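Local coordinates for protein dihydroorotase (Saccharomyces cerevisiae, PDB 7CA0) that catalyses the zinc-dependent, reversible cyclisation of N-carbamoyl-L-aspartate to (S)-dihydroorotate, the third step of de novo pyrimidine biosynthesis, at residues M13-R18 / F255-A260; V17-M22 / P42-P47; S259-V264 / G276-S281. All coordinates share one frame; numbering follows the deposited sequence.

Interaction 1 of 3, residues M13-R18 / F255-A260. With ZN (zinc ion), chain E; FOT (5-fluoro-2,6-dioxo-1,2,3,6-tetrahydropyrimidine-4-carboxylic acid), chain G.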
loop_
_atom_site.group_PDB
_atom_site.type_symbol
_atom_site.label_atom_id
_atom_site.label_comp_id
_atom_site.label_asym_id
_atom_site.label_seq_id
_atom_site.Cartn_x
_atom_site.Cartn_y
_atom_site.Cartn_z
ATOM N N MET A 13 -13.113 -14.482 -17.551
ATOM C CA MET A 13 -14.441 -14.129 -17.007
ATOM C C MET A 13 -14.453 -12.838 -16.175
ATOM O O MET A 13 -15.369 -12.680 -15.388
ATOM C CB MET A 13 -15.004 -15.324 -16.240
ATOM C CG MET A 13 -15.230 -16.536 -17.136
ATOM S SD MET A 13 -15.969 -16.164 -18.742
ATOM C CE MET A 13 -16.845 -17.677 -19.096
ATOM N N HIS A 14 -13.485 -11.946 -16.355
ATOM C CA HIS A 14 -13.504 -10.641 -15.677
ATOM C C HIS A 14 -12.688 -9.649 -16.519
ATOM O O HIS A 14 -11.469 -9.567 -16.371
ATOM C CB HIS A 14 -12.956 -10.750 -14.266
ATOM C CG HIS A 14 -13.312 -9.592 -13.383
ATOM N ND1 HIS A 14 -13.894 -9.755 -12.145
ATOM C CD2 HIS A 14 -13.171 -8.257 -13.558
ATOM C CE1 HIS A 14 -14.095 -8.571 -11.595
ATOM N NE2 HIS A 14 -13.665 -7.644 -12.431
ATOM N N VAL A 15 -13.379 -8.896 -17.383
ATOM C CA VAL A 15 -12.748 -8.024 -18.369
ATOM C C VAL A 15 -13.339 -6.625 -18.264
ATOM O O VAL A 15 -14.560 -6.469 -18.146
ATOM C CB VAL A 15 -12.926 -8.576 -19.805
ATOM C CG1 VAL A 15 -12.534 -7.525 -20.854
ATOM C CG2 VAL A 15 -12.091 -9.842 -20.008
ATOM N N HIS A 16 -12.476 -5.608 -18.298
ATOM C CA HIS A 16 -12.886 -4.220 -18.441
ATOM C C HIS A 16 -12.356 -3.643 -19.739
ATOM O O HIS A 16 -11.146 -3.671 -19.979
ATOM C CB HIS A 16 -12.382 -3.372 -17.275
ATOM C CG HIS A 16 -12.973 -3.754 -15.961
ATOM N ND1 HIS A 16 -14.050 -3.092 -15.415
ATOM C CD2 HIS A 16 -12.653 -4.740 -15.091
ATOM C CE1 HIS A 16 -14.371 -3.656 -14.264
ATOM N NE2 HIS A 16 -13.537 -4.655 -14.040
ATOM N N VAL A 17 -13.235 -3.122 -20.591
ATOM C CA VAL A 17 -12.735 -2.593 -21.894
ATOM C C VAL A 17 -13.094 -1.124 -22.074
ATOM O O VAL A 17 -12.899 -0.628 -23.162
ATOM C CB VAL A 17 -13.299 -3.396 -23.081
ATOM C CG1 VAL A 17 -12.874 -2.769 -24.399
ATOM C CG2 VAL A 17 -12.849 -4.847 -23.003
ATOM N N ARG A 18 -13.686 -0.501 -21.060
ATOM C CA ARG A 18 -14.029 0.947 -21.046
ATOM C C ARG A 18 -14.907 1.325 -22.239
ATOM O O ARG A 18 -15.777 0.551 -22.614
ATOM C CB ARG A 18 -12.776 1.823 -21.036
ATOM C CG ARG A 18 -11.733 1.426 -20.008
ATOM C CD ARG A 18 -12.260 1.272 -18.604
ATOM N NE ARG A 18 -11.175 1.079 -17.673
ATOM C CZ ARG A 18 -11.301 0.611 -16.453
ATOM N NH1 ARG A 18 -12.483 0.283 -15.984
ATOM N NH2 ARG A 18 -10.238 0.475 -15.699
ATOM N N PHE A 255 -10.127 -18.672 -14.307
ATOM C CA PHE A 255 -9.440 -17.425 -14.622
ATOM C C PHE A 255 -10.400 -16.279 -14.918
ATOM O O PHE A 255 -11.276 -16.400 -15.781
ATOM C CB PHE A 255 -8.549 -17.641 -15.838
ATOM C CG PHE A 255 -7.808 -16.405 -16.289
ATOM C CD1 PHE A 255 -7.046 -15.669 -15.407
ATOM C CD2 PHE A 255 -7.866 -15.999 -17.608
ATOM C CE1 PHE A 255 -6.353 -14.553 -15.829
ATOM C CE2 PHE A 255 -7.185 -14.876 -18.036
ATOM C CZ PHE A 255 -6.423 -14.153 -17.140
ATOM N N GLY A 256 -10.200 -15.146 -14.229
ATOM C CA GLY A 256 -10.797 -13.876 -14.596
ATOM C C GLY A 256 -9.746 -12.808 -14.395
ATOM O O GLY A 256 -9.322 -12.575 -13.262
ATOM N N SER A 257 -9.304 -12.149 -15.464
ATOM C CA SER A 257 -8.115 -11.302 -15.346
ATOM C C SER A 257 -8.364 -10.068 -14.480
ATOM O O SER A 257 -7.446 -9.603 -13.801
ATOM C CB SER A 257 -7.629 -10.873 -16.728
ATOM O OG SER A 257 -8.549 -9.961 -17.310
ATOM N N ASP A 258 -9.576 -9.515 -14.510
ATOM C CA ASP A 258 -9.818 -8.163 -14.023
ATOM C C ASP A 258 -8.834 -7.190 -14.655
ATOM O O ASP A 258 -8.398 -6.206 -14.039
ATOM C CB ASP A 258 -9.743 -8.100 -12.501
ATOM C CG ASP A 258 -10.171 -6.765 -11.951
ATOM O OD1 ASP A 258 -11.027 -6.107 -12.597
ATOM O OD2 ASP A 258 -9.623 -6.363 -10.891
ATOM N N SER A 259 -8.498 -7.444 -15.917
ATOM C CA SER A 259 -7.714 -6.460 -16.642
ATOM C C SER A 259 -8.502 -5.163 -16.667
ATOM O O SER A 259 -9.640 -5.136 -17.148
ATOM C CB SER A 259 -7.398 -6.943 -18.054
ATOM O OG SER A 259 -6.657 -5.970 -18.775
ATOM N N ALA A 260 -7.902 -4.110 -16.106
ATOM C CA ALA A 260 -8.541 -2.823 -15.830
ATOM C C ALA A 260 -7.658 -1.706 -16.376
ATOM O O ALA A 260 -6.749 -1.229 -15.681
ATOM C CB ALA A 260 -8.765 -2.633 -14.333
HETATM ZN ZN ZN E . -13.075 -5.652 -12.298
HETATM C C2 FOT G . -12.330 -1.064 -13.080
HETATM C C6 FOT G . -10.350 -0.559 -12.152
HETATM C C5 FOT G . -10.520 -1.584 -11.211
HETATM O O2 FOT G . -13.101 -0.799 -13.917
HETATM N N3 FOT G . -12.605 -2.096 -12.218
HETATM N N1 FOT G . -11.228 -0.293 -13.070
HETATM O O6 FOT G . -9.419 0.163 -12.240
HETATM F F5 FOT G . -9.601 -1.889 -10.249
HETATM C C4 FOT G . -11.745 -2.397 -11.269
HETATM C C41 FOT G . -12.015 -3.542 -10.266
HETATM O O42 FOT G . -13.172 -3.934 -10.008
HETATM O O41 FOT G . -11.096 -4.135 -9.659
HETATM O O HOH W 1 -8.313 -5.012 -20.378
#
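H14 and H16 meet D258 through a shared zinc ion: NE2 of H14, NE2 of H16 and OD1 of D258 each lie 2.1 Å from the metal, and one more ligand comes from elsewhere. Coordination thus sets the 3.1 Å between H14 NE2 and D258 OD1. Histidine suits the place because its other nitrogen can be anchored; ND1 of H14 is held by E179, which fixes the turn of the ring. In D258 the carboxylate swings anti to the backbone N (chi1 -172°) to lie alongside H14, and CB passes over one face of that imidazole as a CH-pi contact, 3.9 Å from its centroid. This is the His-X-His motif at the C-terminal end of strand 11-15, the first of the amidohydrolase TIM barrel, completed by the aspartate that follows strand 253-255.

Backbone bonds also join the two segments. M13 N donates to a lone pair of F255 O at 3.2 Å, H16 N to S259 O at 3.1 Å, and D258 N only weakly to H14 O. S257 OG accepts from S259 N in an ST turn. Glycine suits position G256, where a CB would come tight against H14 CB.

R18 NH2, bonded to P261 O, passes A260 CB at 3.7 Å beside the ligand, and D258 OD2 lies 2.9 Å from FOT O41.

Interaction 2 of 3, residues V17-M22 / P42-P47. With FOT (5-fluoro-2,6-dioxo-1,2,3,6-tetrahydropyrimidine-4-carboxylic acid), chain G.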
loop_
_atom_site.group_PDB
_atom_site.type_symbol
_atom_site.label_atom_id
_atom_site.label_comp_id
_atom_site.label_asym_id
_atom_site.label_seq_id
_atom_site.Cartn_x
_atom_site.Cartn_y
_atom_site.Cartn_z
ATOM N N VAL A 17 -13.235 -3.122 -20.591
ATOM C CA VAL A 17 -12.735 -2.593 -21.894
ATOM C C VAL A 17 -13.094 -1.124 -22.074
ATOM O O VAL A 17 -12.899 -0.628 -23.162
ATOM C CB VAL A 17 -13.299 -3.396 -23.081
ATOM C CG1 VAL A 17 -12.874 -2.769 -24.399
ATOM C CG2 VAL A 17 -12.849 -4.847 -23.003
ATOM N N ARG A 18 -13.686 -0.501 -21.060
ATOM C CA ARG A 18 -14.029 0.947 -21.046
ATOM C C ARG A 18 -14.907 1.325 -22.239
ATOM O O ARG A 18 -15.777 0.551 -22.614
ATOM C CB ARG A 18 -12.776 1.823 -21.036
ATOM C CG ARG A 18 -11.733 1.426 -20.008
ATOM C CD ARG A 18 -12.260 1.272 -18.604
ATOM N NE ARG A 18 -11.175 1.079 -17.673
ATOM C CZ ARG A 18 -11.301 0.611 -16.453
ATOM N NH1 ARG A 18 -12.483 0.283 -15.984
ATOM N NH2 ARG A 18 -10.238 0.475 -15.699
ATOM N N GLU A 19 -14.711 2.538 -22.740
ATOM C CA GLU A 19 -15.437 3.072 -23.908
ATOM C C GLU A 19 -14.489 3.965 -24.704
ATOM O O GLU A 19 -13.319 4.047 -24.368
ATOM C CB GLU A 19 -16.576 3.963 -23.437
ATOM C CG GLU A 19 -17.855 3.228 -23.125
ATOM C CD GLU A 19 -18.967 4.145 -22.655
ATOM O OE1 GLU A 19 -18.865 4.665 -21.528
ATOM O OE2 GLU A 19 -19.927 4.341 -23.416
ATOM N N GLY A 20 -14.957 4.518 -25.818
ATOM C CA GLY A 20 -14.203 5.466 -26.603
ATOM C C GLY A 20 -12.872 4.924 -27.067
ATOM O O GLY A 20 -12.710 3.723 -27.328
ATOM N N ALA A 21 -11.879 5.817 -27.114
ATOM C CA ALA A 21 -10.582 5.463 -27.684
ATOM C C ALA A 21 -9.895 4.370 -26.875
ATOM O O ALA A 21 -9.188 3.525 -27.435
ATOM C CB ALA A 21 -9.701 6.707 -27.767
ATOM N N MET A 22 -10.123 4.367 -25.567
ATOM C CA MET A 22 -9.523 3.335 -24.688
ATOM C C MET A 22 -10.060 1.983 -25.139
ATOM O O MET A 22 -9.286 1.041 -25.233
ATOM C CB MET A 22 -9.915 3.581 -23.230
ATOM C CG MET A 22 -9.403 2.544 -22.275
ATOM S SD MET A 22 -7.623 2.449 -22.336
ATOM C CE MET A 22 -7.158 3.851 -21.328
ATOM N N PRO A 42 -19.570 -3.902 -16.289
ATOM C CA PRO A 42 -20.448 -2.761 -16.625
ATOM C C PRO A 42 -20.125 -1.398 -15.991
ATOM O O PRO A 42 -20.950 -0.477 -16.120
ATOM C CB PRO A 42 -21.796 -3.259 -16.096
ATOM C CG PRO A 42 -21.410 -3.966 -14.804
ATOM C CD PRO A 42 -20.069 -4.640 -15.107
ATOM N N ASN A 43 -19.002 -1.222 -15.301
ATOM C CA ASN A 43 -18.782 -0.003 -14.525
ATOM C C ASN A 43 -18.245 1.129 -15.410
ATOM O O ASN A 43 -17.186 1.706 -15.176
ATOM C CB ASN A 43 -17.857 -0.294 -13.350
ATOM C CG ASN A 43 -16.488 -0.795 -13.795
ATOM O OD1 ASN A 43 -16.351 -1.339 -14.888
ATOM N ND2 ASN A 43 -15.465 -0.591 -12.958
ATOM N N LEU A 44 -19.015 1.449 -16.445
ATOM C CA LEU A 44 -18.785 2.636 -17.249
ATOM C C LEU A 44 -19.401 3.856 -16.560
ATOM O O LEU A 44 -20.116 3.750 -15.551
ATOM C CB LEU A 44 -19.381 2.485 -18.647
ATOM C CG LEU A 44 -19.287 1.181 -19.419
ATOM C CD1 LEU A 44 -19.906 1.381 -20.792
ATOM C CD2 LEU A 44 -17.843 0.760 -19.539
ATOM N N GLN A 45 -19.140 5.034 -17.134
ATOM C CA GLN A 45 -19.854 6.242 -16.735
ATOM C C GLN A 45 -20.818 6.638 -17.842
ATOM O O GLN A 45 -20.373 7.048 -18.922
ATOM C CB GLN A 45 -18.874 7.381 -16.457
ATOM C CG GLN A 45 -18.006 7.193 -15.234
ATOM C CD GLN A 45 -17.187 8.434 -14.906
ATOM O OE1 GLN A 45 -17.390 9.492 -15.501
ATOM N NE2 GLN A 45 -16.244 8.301 -13.965
ATOM N N PRO A 46 -22.136 6.519 -17.646
ATOM C CA PRO A 46 -22.803 5.981 -16.454
ATOM C C PRO A 46 -22.810 4.456 -16.475
ATOM O O PRO A 46 -22.502 3.886 -17.518
ATOM C CB PRO A 46 -24.226 6.558 -16.559
ATOM C CG PRO A 46 -24.431 6.806 -17.995
ATOM C CD PRO A 46 -23.089 7.160 -18.570
ATOM N N PRO A 47 -23.127 3.807 -15.352
ATOM C CA PRO A 47 -23.120 2.335 -15.332
ATOM C C PRO A 47 -24.133 1.765 -16.309
ATOM O O PRO A 47 -25.183 2.354 -16.551
ATOM C CB PRO A 47 -23.510 1.994 -13.891
ATOM C CG PRO A 47 -24.204 3.244 -13.370
ATOM C CD PRO A 47 -23.515 4.385 -14.051
HETATM C C2 FOT G . -12.330 -1.064 -13.080
HETATM C C6 FOT G . -10.350 -0.559 -12.152
HETATM C C5 FOT G . -10.520 -1.584 -11.211
HETATM O O2 FOT G . -13.101 -0.799 -13.917
HETATM N N3 FOT G . -12.605 -2.096 -12.218
HETATM N N1 FOT G . -11.228 -0.293 -13.070
HETATM O O6 FOT G . -9.419 0.163 -12.240
HETATM F F5 FOT G . -9.601 -1.889 -10.249
HETATM C C4 FOT G . -11.745 -2.397 -11.269
HETATM C C41 FOT G . -12.015 -3.542 -10.266
HETATM O O42 FOT G . -13.172 -3.934 -10.008
HETATM O O41 FOT G . -11.096 -4.135 -9.659
#
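The R18 guanidinium turns an edge, not a face, to the N43 carboxamide: N43 OD1 and the ligand oxygen FOT O2 both lie near its plane, while H16 CB sits over one face. These are the loops that leave the C-terminal ends of the first two strands of the TIM barrel, 11-15 and 37-40, and they meet around the pyrimidine ring of bound 5-fluoroorotate. Two donors converge on one carbonyl. R18 NH1 donates to FOT O2, although the modelled 2.4 Å is so short that the exact length is doubtful, and N43 ND2 reaches the same FOT O2 at 2.6 Å with an N-H...O angle of 157°. N43, the centre of an inverse gamma turn, holds CG between its backbone N and carbonyl carbon (chi1 61°), which points the amide inward; ND2 is also bonded to T106 O. Replacing R18 by an alanine would probably leave FOT O2 without its cationic donor and P261 O without the NH2 that now binds it.

Outside the pocket, L44 makes van der Waals contact with polar neighbours through two parted branches: CD2 packs 3.7 Å from R18 O, whereas CD1 lies against the extended chain of E19, 3.5 Å from its CD.

Interaction 3 of 3, residues S259-V264 / G276-S281. With FOT (5-fluoro-2,6-dioxo-1,2,3,6-tetrahydropyrimidine-4-carboxylic acid), chain G.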
loop_
_atom_site.group_PDB
_atom_site.type_symbol
_atom_site.label_atom_id
_atom_site.label_comp_id
_atom_site.label_asym_id
_atom_site.label_seq_id
_atom_site.Cartn_x
_atom_site.Cartn_y
_atom_site.Cartn_z
ATOM N N SER A 259 -8.498 -7.444 -15.917
ATOM C CA SER A 259 -7.714 -6.460 -16.642
ATOM C C SER A 259 -8.502 -5.163 -16.667
ATOM O O SER A 259 -9.640 -5.136 -17.148
ATOM C CB SER A 259 -7.398 -6.943 -18.054
ATOM O OG SER A 259 -6.657 -5.970 -18.775
ATOM N N ALA A 260 -7.902 -4.110 -16.106
ATOM C CA ALA A 260 -8.541 -2.823 -15.830
ATOM C C ALA A 260 -7.658 -1.706 -16.376
ATOM O O ALA A 260 -6.749 -1.229 -15.681
ATOM C CB ALA A 260 -8.765 -2.633 -14.333
ATOM N N PRO A 261 -7.849 -1.307 -17.634
ATOM C CA PRO A 261 -6.970 -0.280 -18.222
ATOM C C PRO A 261 -7.254 1.112 -17.664
ATOM O O PRO A 261 -8.408 1.505 -17.472
ATOM C CB PRO A 261 -7.278 -0.354 -19.723
ATOM C CG PRO A 261 -8.621 -1.018 -19.828
ATOM C CD PRO A 261 -8.875 -1.802 -18.574
ATOM N N HIS A 262 -6.170 1.835 -17.346
ATOM C CA HIS A 262 -6.171 3.247 -16.977
ATOM C C HIS A 262 -5.028 3.939 -17.704
ATOM O O HIS A 262 -3.923 3.377 -17.793
ATOM C CB HIS A 262 -5.998 3.452 -15.458
ATOM C CG HIS A 262 -7.204 3.070 -14.656
ATOM N ND1 HIS A 262 -8.258 3.931 -14.447
ATOM C CD2 HIS A 262 -7.535 1.915 -14.036
ATOM C CE1 HIS A 262 -9.192 3.322 -13.735
ATOM N NE2 HIS A 262 -8.776 2.097 -13.472
ATOM N N PRO A 263 -5.232 5.150 -18.211
ATOM C CA PRO A 263 -4.100 5.871 -18.800
ATOM C C PRO A 263 -3.048 6.148 -17.735
ATOM O O PRO A 263 -3.355 6.292 -16.550
ATOM C CB PRO A 263 -4.731 7.160 -19.360
ATOM C CG PRO A 263 -6.091 7.250 -18.750
ATOM C CD PRO A 263 -6.511 5.877 -18.346
ATOM N N VAL A 264 -1.785 6.132 -18.163
ATOM C CA VAL A 264 -0.662 6.286 -17.238
ATOM C C VAL A 264 -0.836 7.496 -16.319
ATOM O O VAL A 264 -0.438 7.462 -15.151
ATOM C CB VAL A 264 0.665 6.338 -18.017
ATOM C CG1 VAL A 264 0.740 7.566 -18.911
ATOM C CG2 VAL A 264 1.810 6.318 -17.052
ATOM N N GLY A 276 -6.100 -0.614 -10.269
ATOM C CA GLY A 276 -6.310 -1.487 -11.429
ATOM C C GLY A 276 -5.049 -1.839 -12.198
ATOM O O GLY A 276 -4.174 -0.985 -12.416
ATOM N N VAL A 277 -4.961 -3.103 -12.614
ATOM C CA VAL A 277 -3.804 -3.650 -13.318
ATOM C C VAL A 277 -4.257 -4.072 -14.699
ATOM O O VAL A 277 -5.285 -4.736 -14.829
ATOM C CB VAL A 277 -3.212 -4.861 -12.561
ATOM C CG1 VAL A 277 -2.028 -5.427 -13.295
ATOM C CG2 VAL A 277 -2.846 -4.522 -11.115
ATOM N N TYR A 278 -3.501 -3.687 -15.722
ATOM C CA TYR A 278 -3.832 -4.040 -17.103
ATOM C C TYR A 278 -3.054 -5.283 -17.499
ATOM O O TYR A 278 -1.830 -5.232 -17.621
ATOM C CB TYR A 278 -3.528 -2.900 -18.066
ATOM C CG TYR A 278 -3.700 -3.302 -19.513
ATOM C CD1 TYR A 278 -4.962 -3.490 -20.051
ATOM C CD2 TYR A 278 -2.605 -3.468 -20.346
ATOM C CE1 TYR A 278 -5.134 -3.851 -21.372
ATOM C CE2 TYR A 278 -2.766 -3.834 -21.662
ATOM C CZ TYR A 278 -4.030 -4.025 -22.171
ATOM O OH TYR A 278 -4.183 -4.390 -23.484
ATOM N N SER A 279 -3.767 -6.405 -17.670
ATOM C CA SER A 279 -3.168 -7.685 -18.034
ATOM C C SER A 279 -3.669 -8.254 -19.361
ATOM O O SER A 279 -3.267 -9.368 -19.723
ATOM C CB SER A 279 -3.425 -8.716 -16.921
ATOM O OG SER A 279 -4.828 -8.920 -16.740
ATOM N N GLN A 280 -4.552 -7.551 -20.082
ATOM C CA GLN A 280 -5.252 -8.176 -21.210
ATOM C C GLN A 280 -4.304 -8.594 -22.321
ATOM O O GLN A 280 -4.470 -9.662 -22.919
ATOM C CB GLN A 280 -6.291 -7.227 -21.798
ATOM C CG GLN A 280 -7.434 -7.963 -22.465
ATOM C CD GLN A 280 -8.393 -8.523 -21.438
ATOM O OE1 GLN A 280 -9.102 -7.758 -20.774
ATOM N NE2 GLN A 280 -8.399 -9.852 -21.264
ATOM N N SER A 281 -3.304 -7.765 -22.610
ATOM C CA SER A 281 -2.458 -7.967 -23.774
ATOM C C SER A 281 -1.677 -9.268 -23.711
ATOM O O SER A 281 -1.277 -9.788 -24.756
ATOM C CB SER A 281 -1.498 -6.792 -23.890
ATOM O OG SER A 281 -2.199 -5.694 -24.436
HETATM C C2 FOT G . -12.330 -1.064 -13.080
HETATM C C6 FOT G . -10.350 -0.559 -12.152
HETATM C C5 FOT G . -10.520 -1.584 -11.211
HETATM O O2 FOT G . -13.101 -0.799 -13.917
HETATM N N3 FOT G . -12.605 -2.096 -12.218
HETATM N N1 FOT G . -11.228 -0.293 -13.070
HETATM O O6 FOT G . -9.419 0.163 -12.240
HETATM F F5 FOT G . -9.601 -1.889 -10.249
HETATM C C4 FOT G . -11.745 -2.397 -11.269
HETATM C C41 FOT G . -12.015 -3.542 -10.266
HETATM O O42 FOT G . -13.172 -3.934 -10.008
HETATM O O41 FOT G . -11.096 -4.135 -9.659
HETATM O O HOH W 1 -8.313 -5.012 -20.378
#
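G276 faces A260 and H262 where the ligand leaves no room for a side chain: a CB would crowd A260 CB and collide with FOT O6, and the backbone angles by themselves also call for glycine. Its CA can instead lie 3.5 Å from the fluorine, FOT F5. Beside it, H262 presents its edge, and NE2 donates to FOT O6, at a modelled 2.4 Å too short to take at face value.

V277 contributes its backbone. Its O accepts from A260 N at 3.0 Å and 161°, with the donor lifted 43° above the carbonyl plane, and it also receives a CA-H...O contact from S259.

Y278 turns its ring obliquely to P261, whose CB lies 3.9 Å from Y278 CD1; the far end of the tyrosine is secured where OH and S281 OG share a hydrogen bond of 2.6 Å.

At Q280 a 3-10 segment begins. With chi1 at 179°, S259 OG points away from its own N and accepts from S279 N at 3.1 Å and weakly from Q280 N, a double role that a small polar side chain fills without bulk. A water hydrogen-bonded to S259 OG can donate to Q280 OE1 (2.9 Å), while Q280 NE2 is held by D12. Together these two parts of the long loop between strand 253-255 and helix 283-293 form one wall of the dihydroorotase active site.

All three contacts surround 5-fluoroorotate at the mouth of the barrel. Interaction 1 sets the zinc ion at its carboxylate end, interaction 2 grips O2, and interaction 3 reaches O6 on the other side of the ring N1. The centres of interactions 1 and 3 are about 9 Å apart, and both are built on S259 and A260; interactions 1 and 2 share V17 and R18, and their centres lie about 12 Å apart. R18 joins all three, for its NH2 is 2.7 Å from P261 O, a probable hydrogen bond that links 17-22 to 259-264. A second bridge is H16 ND1 to N43 OD1, 2.9 Å and weak, which connects a zinc ligand with a ligand-binding amide.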